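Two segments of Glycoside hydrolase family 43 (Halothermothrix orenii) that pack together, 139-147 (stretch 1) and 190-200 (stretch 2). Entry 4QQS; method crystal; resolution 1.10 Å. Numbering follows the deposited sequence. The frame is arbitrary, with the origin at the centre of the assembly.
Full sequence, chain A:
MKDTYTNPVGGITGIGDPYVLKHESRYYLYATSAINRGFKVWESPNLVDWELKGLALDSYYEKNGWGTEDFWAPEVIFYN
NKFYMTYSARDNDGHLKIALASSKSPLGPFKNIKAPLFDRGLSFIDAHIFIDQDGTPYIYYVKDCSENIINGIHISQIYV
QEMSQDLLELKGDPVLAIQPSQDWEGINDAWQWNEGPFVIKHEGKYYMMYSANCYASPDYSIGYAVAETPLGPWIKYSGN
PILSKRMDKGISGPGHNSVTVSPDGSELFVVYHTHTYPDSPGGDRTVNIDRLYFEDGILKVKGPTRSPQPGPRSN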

# COMPACT_ATOMS: atom_id res chain seq x y z
N ILE A 139 6.62 3.44 11.11
CA ILE A 139 6.27 2.31 10.28
C ILE A 139 4.92 1.75 10.71
O ILE A 139 4.69 1.48 11.88
CB ILE A 139 7.38 1.23 10.27
CG1 ILE A 139 7.06 0.16 9.21
CG2 ILE A 139 7.60 0.62 11.64
CD1 ILE A 139 8.21 -0.82 8.97
N TYR A 140 4.03 1.62 9.73
CA TYR A 140 2.73 0.99 9.89
C TYR A 140 2.85 -0.36 9.20
O TYR A 140 3.40 -0.44 8.12
CB TYR A 140 1.64 1.85 9.22
CG TYR A 140 1.48 3.18 9.88
CD1 TYR A 140 2.30 4.25 9.56
CD2 TYR A 140 0.54 3.38 10.86
CE1 TYR A 140 2.20 5.46 10.22
CE2 TYR A 140 0.41 4.59 11.52
CZ TYR A 140 1.26 5.63 11.20
OH TYR A 140 1.21 6.84 11.84
N TYR A 141 2.37 -1.42 9.83
CA TYR A 141 2.53 -2.74 9.26
C TYR A 141 1.43 -3.66 9.76
O TYR A 141 0.74 -3.36 10.72
CB TYR A 141 3.91 -3.31 9.58
CG TYR A 141 4.21 -3.40 11.06
CD1 TYR A 141 3.92 -4.54 11.78
CD2 TYR A 141 4.78 -2.34 11.75
CE1 TYR A 141 4.20 -4.63 13.14
CE2 TYR A 141 5.06 -2.41 13.11
CZ TYR A 141 4.77 -3.56 13.79
OH TYR A 141 5.03 -3.68 15.15
N VAL A 142 1.28 -4.80 9.09
CA VAL A 142 0.22 -5.74 9.37
C VAL A 142 0.77 -6.98 10.06
O VAL A 142 1.72 -7.61 9.58
CB VAL A 142 -0.50 -6.15 8.08
CG1 VAL A 142 -1.50 -7.26 8.33
CG2 VAL A 142 -1.19 -4.93 7.46
N LYS A 143 0.16 -7.32 11.19
CA LYS A 143 0.33 -8.62 11.84
C LYS A 143 -0.70 -9.53 11.19
O LYS A 143 -1.89 -9.39 11.41
CB LYS A 143 0.11 -8.47 13.35
CG LYS A 143 0.48 -9.69 14.18
CD LYS A 143 0.27 -9.43 15.68
CE LYS A 143 0.89 -10.51 16.53
NZ LYS A 143 0.54 -10.43 17.96
N ASP A 144 -0.21 -10.38 10.29
CA ASP A 144 -1.05 -11.05 9.31
C ASP A 144 -1.90 -12.17 9.89
O ASP A 144 -1.45 -12.97 10.71
CB ASP A 144 -0.17 -11.59 8.19
CG ASP A 144 -0.96 -12.17 7.04
OD1 ASP A 144 -1.57 -11.39 6.28
OD2 ASP A 144 -0.96 -13.42 6.90
N CYS A 145 -3.14 -12.24 9.41
CA CYS A 145 -4.12 -13.26 9.79
C CYS A 145 -3.62 -14.69 9.72
O CYS A 145 -4.11 -15.52 10.48
CB CYS A 145 -5.37 -13.11 8.92
SG CYS A 145 -5.08 -13.28 7.17
N SER A 146 -2.66 -14.99 8.84
CA SER A 146 -2.17 -16.36 8.69
C SER A 146 -1.71 -16.93 10.02
O SER A 146 -1.87 -18.12 10.23
CB SER A 146 -1.03 -16.43 7.67
OG SER A 146 0.05 -15.60 8.03
N GLU A 147 -1.13 -16.11 10.88
CA GLU A 147 -0.60 -16.57 12.16
C GLU A 147 -1.09 -15.74 13.33
O GLU A 147 -0.50 -15.76 14.40
CB GLU A 147 0.94 -16.56 12.13
CG GLU A 147 1.54 -17.38 11.02
CD GLU A 147 3.02 -17.60 11.21
OE1 GLU A 147 3.84 -16.96 10.53
OE2 GLU A 147 3.39 -18.43 12.05
N ALA A 190 -14.95 -15.64 9.67
CA ALA A 190 -13.89 -16.37 10.35
C ALA A 190 -12.48 -15.81 10.12
O ALA A 190 -11.57 -16.04 10.92
CB ALA A 190 -13.93 -17.84 9.93
N TRP A 191 -12.33 -15.13 8.98
CA TRP A 191 -11.11 -14.45 8.58
C TRP A 191 -11.49 -13.00 8.38
O TRP A 191 -12.50 -12.71 7.72
CB TRP A 191 -10.56 -15.05 7.28
CG TRP A 191 -9.99 -16.42 7.46
CD1 TRP A 191 -10.68 -17.58 7.67
CD2 TRP A 191 -8.60 -16.77 7.47
NE1 TRP A 191 -9.81 -18.62 7.83
CE2 TRP A 191 -8.52 -18.15 7.71
CE3 TRP A 191 -7.42 -16.05 7.31
CZ2 TRP A 191 -7.30 -18.83 7.80
CZ3 TRP A 191 -6.22 -16.72 7.39
CH2 TRP A 191 -6.17 -18.09 7.65
N GLN A 192 -10.68 -12.08 8.92
CA GLN A 192 -10.99 -10.65 8.88
C GLN A 192 -9.71 -9.87 8.65
O GLN A 192 -8.65 -10.22 9.19
CB GLN A 192 -11.63 -10.19 10.19
CG GLN A 192 -12.91 -10.94 10.53
CD GLN A 192 -13.55 -10.47 11.80
OE1 GLN A 192 -13.28 -9.37 12.28
NE2 GLN A 192 -14.46 -11.29 12.33
N TRP A 193 -9.80 -8.80 7.87
CA TRP A 193 -8.63 -8.02 7.49
C TRP A 193 -8.78 -6.53 7.66
O TRP A 193 -9.76 -5.94 7.20
CB TRP A 193 -8.30 -8.23 6.00
CG TRP A 193 -7.99 -9.61 5.58
CD1 TRP A 193 -6.77 -10.16 5.42
CD2 TRP A 193 -8.95 -10.62 5.20
NE1 TRP A 193 -6.91 -11.45 4.96
CE2 TRP A 193 -8.24 -11.76 4.83
CE3 TRP A 193 -10.36 -10.65 5.14
CZ2 TRP A 193 -8.87 -12.94 4.41
CZ3 TRP A 193 -10.98 -11.80 4.72
CH2 TRP A 193 -10.24 -12.93 4.38
N ASN A 194 -7.75 -5.92 8.25
CA ASN A 194 -7.39 -4.53 7.96
C ASN A 194 -5.94 -4.60 7.47
O ASN A 194 -5.06 -5.09 8.20
CB ASN A 194 -7.43 -3.61 9.19
CG ASN A 194 -8.83 -3.16 9.63
OD1 ASN A 194 -8.93 -2.46 10.64
ND2 ASN A 194 -9.89 -3.52 8.92
N GLU A 195 -5.70 -4.13 6.25
CA GLU A 195 -4.36 -4.24 5.69
C GLU A 195 -4.09 -3.07 4.76
O GLU A 195 -4.90 -2.16 4.62
CB GLU A 195 -4.15 -5.61 5.02
CG GLU A 195 -5.04 -5.84 3.82
CD GLU A 195 -4.93 -7.24 3.20
OE1 GLU A 195 -4.17 -8.09 3.71
OE2 GLU A 195 -5.60 -7.49 2.18
N GLY A 196 -2.91 -3.05 4.17
CA GLY A 196 -2.57 -1.98 3.25
C GLY A 196 -2.66 -0.55 3.77
O GLY A 196 -3.20 0.32 3.09
N PRO A 197 -2.08 -0.26 4.94
CA PRO A 197 -2.10 1.13 5.42
C PRO A 197 -1.33 2.09 4.52
O PRO A 197 -0.28 1.74 3.98
CB PRO A 197 -1.41 1.04 6.79
CG PRO A 197 -0.53 -0.18 6.69
CD PRO A 197 -1.32 -1.15 5.84
N PHE A 198 -1.84 3.31 4.42
CA PHE A 198 -1.14 4.41 3.77
C PHE A 198 -1.56 5.69 4.49
O PHE A 198 -2.75 5.94 4.60
CB PHE A 198 -1.48 4.50 2.27
CG PHE A 198 -0.56 5.44 1.52
CD1 PHE A 198 -0.70 6.80 1.63
CD2 PHE A 198 0.51 4.95 0.77
CE1 PHE A 198 0.18 7.66 0.99
CE2 PHE A 198 1.37 5.82 0.12
CZ PHE A 198 1.20 7.16 0.24
N VAL A 199 -0.60 6.48 4.96
CA VAL A 199 -0.90 7.64 5.80
C VAL A 199 -0.58 8.96 5.08
O VAL A 199 0.49 9.12 4.50
CB VAL A 199 -0.13 7.55 7.13
CG1 VAL A 199 -0.32 8.82 7.99
CG2 VAL A 199 -0.59 6.32 7.90
N ILE A 200 -1.53 9.89 5.14
CA ILE A 200 -1.32 11.27 4.68
C ILE A 200 -1.70 12.22 5.81
O ILE A 200 -2.45 11.89 6.72
CB ILE A 200 -2.11 11.59 3.38
CG1 ILE A 200 -3.62 11.43 3.58
CG2 ILE A 200 -1.59 10.71 2.24
CD1 ILE A 200 -4.45 11.74 2.33
O HOH W 1 -3.13 -9.12 5.98
O HOH W 2 -3.69 -12.29 4.43

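How can two strands lie side by side without a single direct hydrogen bond between them? Strands 139-143 and 191-200 run nearly antiparallel, at 162°, but their axes come no closer than 6.9 Å. The CA atoms of Val 142 and Glu 195 are 6.1 Å apart and those of Tyr 140 and Pro 197 are 6.6 Å apart, wider than the spacing of paired strands in a sheet. Side chains fill the gap instead. In the first strand Tyr 140 and Val 142 point toward the partner while Tyr 141, between them, points away; in the second, Pro 197 and Val 199 point toward it and Phe 198 away.

What do these inward side chains do when they meet? Tyr 140, with chi1 at -64° (m) and chi2 at 84°, offers one ring face to Val 199. Val 199 CG2 sits 3.8 Å from the centroid of the Tyr 140 ring and 14° off its normal, a CH-pi contact almost directly over the face. Nearer the backbone, Tyr 140 CB packs 3.9 Å from Pro 197 CG. Val 142 adopts the t rotamer, which places its CG2 3.7 Å from Glu 195 CA and 4.1 Å from Pro 197 CD, so one methyl rests against both residues. Between them, Gly 196 has a positive phi, 57°, that glycine accommodates readily.

Why does Cys 145 matter beyond the end of the first strand? It points toward the second stretch and has the largest covered area of any residue here, 79 Å², carrying the packing past the strand end. Its chi1 of 60° (p) sets the sulfur against two indoles: Cys 145 SG is 3.6 Å from Trp 191 CE3 and 3.4 Å from Trp 193 NE1. Both tryptophans have chi1 in the m well, but chi2 is 73° in Trp 191 and -97° in Trp 193; the sulfur meets the first ring at its edge and the second obliquely.

Where do the polar groups find partners? Asp 144, a t rotamer, has a carboxylate placed for two tasks. Asp 144 OD2 accepts hydrogen bonds from Ser 146 OG at 2.7 Å and from Ser 146 N at 3.0 Å; chi1 of 58° (p) holds the hydroxyl within reach of the same oxygen that the backbone N meets. Water 1 donates to Asp 144 OD1 at 2.8 Å and to Glu 195 OE1 at 2.7 Å, linking two carboxylates without direct contact. Water 2 donates to Asp 144 OD1 at 3.0 Å and accepts a weak bond from Trp 193 NE1 at 3.4 Å.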